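6-phosphogluconate dehydratase (Shewanella oneidensis, PDB 2GP4) probably catalyses the dehydration of 6-phosphogluconate to 2-keto-3-deoxy-6-phosphogluconate, the first committed step of the Entner-Doudoroff pathway. Local coordinates at residues A[273-276]-A[277-281]. Residues are numbered along the deposited sequence; the frame is centred on the assembly and turned at random.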
ATOM      1  N   LEU A 273      -2.327 -28.308   1.233  1.00 43.94           N
ATOM      2  CA  LEU A 273      -2.640 -27.480   0.066  1.00 43.41           C
ATOM      3  C   LEU A 273      -1.531 -26.457  -0.179  1.00 43.23           C
ATOM      4  O   LEU A 273      -1.100 -26.263  -1.319  1.00 43.09           O
ATOM      5  CB  LEU A 273      -3.996 -26.775   0.215  1.00 43.42           C
ATOM      6  CG  LEU A 273      -4.418 -25.822  -0.915  1.00 43.19           C
ATOM      7  CD1 LEU A 273      -4.574 -26.552  -2.246  1.00 42.50           C
ATOM      8  CD2 LEU A 273      -5.694 -25.082  -0.563  1.00 43.20           C
ATOM      9  N   ARG A 274      -1.081 -25.813   0.899  1.00 42.93           N
ATOM     10  CA  ARG A 274       0.067 -24.910   0.855  1.00 42.74           C
ATOM     11  C   ARG A 274       1.295 -25.614   0.275  1.00 42.63           C
ATOM     12  O   ARG A 274       2.033 -25.024  -0.513  1.00 42.61           O
ATOM     13  CB  ARG A 274       0.356 -24.320   2.249  1.00 42.79           C
ATOM     14  CG  ARG A 274       1.723 -23.653   2.432  1.00 42.41           C
ATOM     15  CD  ARG A 274       1.908 -22.392   1.595  1.00 42.68           C
ATOM     16  NE  ARG A 274       1.029 -21.301   2.007  1.00 42.98           N
ATOM     17  CZ  ARG A 274       0.127 -20.719   1.223  1.00 43.55           C
ATOM     18  NH1 ARG A 274      -0.028 -21.105  -0.038  1.00 43.58           N
ATOM     19  NH2 ARG A 274      -0.621 -19.733   1.698  1.00 43.59           N
ATOM     20  N   GLU A 275       1.499 -26.879   0.638  1.00 42.47           N
ATOM     21  CA  GLU A 275       2.601 -27.638   0.057  1.00 42.54           C
ATOM     22  C   GLU A 275       2.423 -27.791  -1.451  1.00 42.06           C
ATOM     23  O   GLU A 275       3.370 -27.592  -2.205  1.00 42.02           O
ATOM     24  CB  GLU A 275       2.794 -29.002   0.731  1.00 42.44           C
ATOM     25  CG  GLU A 275       4.203 -29.563   0.505  1.00 43.06           C
ATOM     26  CD  GLU A 275       4.454 -30.904   1.178  1.00 43.18           C
ATOM     27  OE1 GLU A 275       4.183 -31.038   2.393  1.00 43.84           O
ATOM     28  OE2 GLU A 275       4.946 -31.822   0.484  1.00 43.88           O
ATOM     29  N   ALA A 276       1.204 -28.117  -1.879  1.00 41.81           N
ATOM     30  CA  ALA A 276       0.887 -28.255  -3.303  1.00 41.52           C
ATOM     31  C   ALA A 276       1.038 -26.941  -4.082  1.00 41.38           C
ATOM     32  O   ALA A 276       1.523 -26.943  -5.214  1.00 41.14           O
ATOM     33  CB  ALA A 276      -0.512 -28.837  -3.484  1.00 41.49           C
ATOM     34  N   LEU A 277       0.628 -25.829  -3.469  1.00 41.35           N
ATOM     35  CA  LEU A 277       0.748 -24.504  -4.085  1.00 41.43           C
ATOM     36  C   LEU A 277       2.194 -24.036  -4.233  1.00 41.60           C
ATOM     37  O   LEU A 277       2.506 -23.283  -5.155  1.00 41.72           O
ATOM     38  CB  LEU A 277      -0.062 -23.463  -3.313  1.00 41.32           C
ATOM     39  CG  LEU A 277      -1.590 -23.552  -3.376  1.00 41.18           C
ATOM     40  CD1 LEU A 277      -2.200 -22.501  -2.470  1.00 40.38           C
ATOM     41  CD2 LEU A 277      -2.120 -23.407  -4.798  1.00 40.80           C
ATOM     42  N   ASN A 278       3.065 -24.478  -3.327  1.00 41.66           N
ATOM     43  CA  ASN A 278       4.499 -24.226  -3.446  1.00 41.84           C
ATOM     44  C   ASN A 278       5.086 -24.981  -4.630  1.00 42.12           C
ATOM     45  O   ASN A 278       5.989 -24.484  -5.307  1.00 42.13           O
ATOM     46  CB  ASN A 278       5.240 -24.614  -2.160  1.00 41.68           C
ATOM     47  CG  ASN A 278       4.853 -23.746  -0.965  1.00 41.78           C
ATOM     48  OD1 ASN A 278       4.436 -22.591  -1.110  1.00 40.91           O
ATOM     49  ND2 ASN A 278       4.996 -24.305   0.230  1.00 41.96           N
ATOM     50  N   LYS A 279       4.558 -26.178  -4.877  1.00 42.50           N
ATOM     51  CA  LYS A 279       5.017 -27.012  -5.982  1.00 42.97           C
ATOM     52  C   LYS A 279       4.557 -26.429  -7.313  1.00 43.20           C
ATOM     53  O   LYS A 279       5.315 -26.410  -8.287  1.00 43.31           O
ATOM     54  CB  LYS A 279       4.503 -28.451  -5.840  1.00 43.10           C
ATOM     55  CG  LYS A 279       4.593 -29.052  -4.438  1.00 43.74           C
ATOM     56  CD  LYS A 279       5.993 -29.546  -4.092  1.00 44.81           C
ATOM     57  CE  LYS A 279       5.990 -30.351  -2.797  1.00 45.13           C
ATOM     58  NZ  LYS A 279       5.152 -31.583  -2.900  1.00 45.90           N
HETATM   59  N   MSE A 280       3.312 -25.956  -7.348  1.00 43.44           N
HETATM   60  CA  MSE A 280       2.740 -25.376  -8.557  1.00 43.69           C
HETATM   61  C   MSE A 280       3.459 -24.085  -8.942  1.00 43.28           C
HETATM   62  O   MSE A 280       3.723 -23.843 -10.120  1.00 43.07           O
HETATM   63  CB  MSE A 280       1.240 -25.127  -8.381  1.00 44.32           C
HETATM   64  CG  MSE A 280       0.525 -24.748  -9.663  1.00 45.53           C
HETATM   65 SE   MSE A 280       0.550 -26.215 -10.937  1.00 51.23          SE
HETATM   66  CE  MSE A 280       0.362 -25.206 -12.600  1.00 47.16           C
ATOM     67  N   ALA A 281       3.779 -23.269  -7.942  1.00 42.91           N
ATOM     68  CA  ALA A 281       4.530 -22.035  -8.160  1.00 42.78           C
ATOM     69  C   ALA A 281       5.850 -22.306  -8.880  1.00 42.67           C
ATOM     70  O   ALA A 281       6.187 -21.598  -9.822  1.00 42.51           O
ATOM     71  CB  ALA A 281       4.767 -21.309  -6.845  1.00 42.65           C
TER
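E275 and K279 lie alongside one another, one turn apart on the alpha-helix 272-287, joined by an i to i+4 salt bridge: their side chains run in the same direction, and E275 OE2 lies 3.4 Å from K279 NZ, a long, weak bond on the exposed flank. E275 is extended beyond CG, whereas K279 is bent at chi2 (-79°) and again at chi4, and its CE comes to 3.8 Å from E275 CG. On the next flank the aliphatic stem of R274 meets the amide of N278: R274 CD sits 3.7 Å from N278 OD1, and this carbon, not the guanidinium, makes the contact, the guanidinium plane being turned 31° from that of the amide. With an alanine here in place of N278 the amide is gone, and R274 CD is likely to lose its packing partner on that side, as is V196, which N278 also touches. The buried flank pairs L273 CG with L277 CD1 at 4.3 Å. R274 NH1 approaches L277 CD1 obliquely, at 3.5 Å, and the R274 and L277 side chains cross at about a right angle. Further out, R274 NE and NH2 donate to the carbonyls of A198 and S264, which fixes the guanidinium, while L412 of strand 411-416 packs on L273, L277 and M280. Regular i to i+4 backbone bonds hold these flanks in place. N278 N reaches R274 O at 3.0 Å. L277 N lies 2.8 Å from L273 O, with an N-H...O angle of 156°.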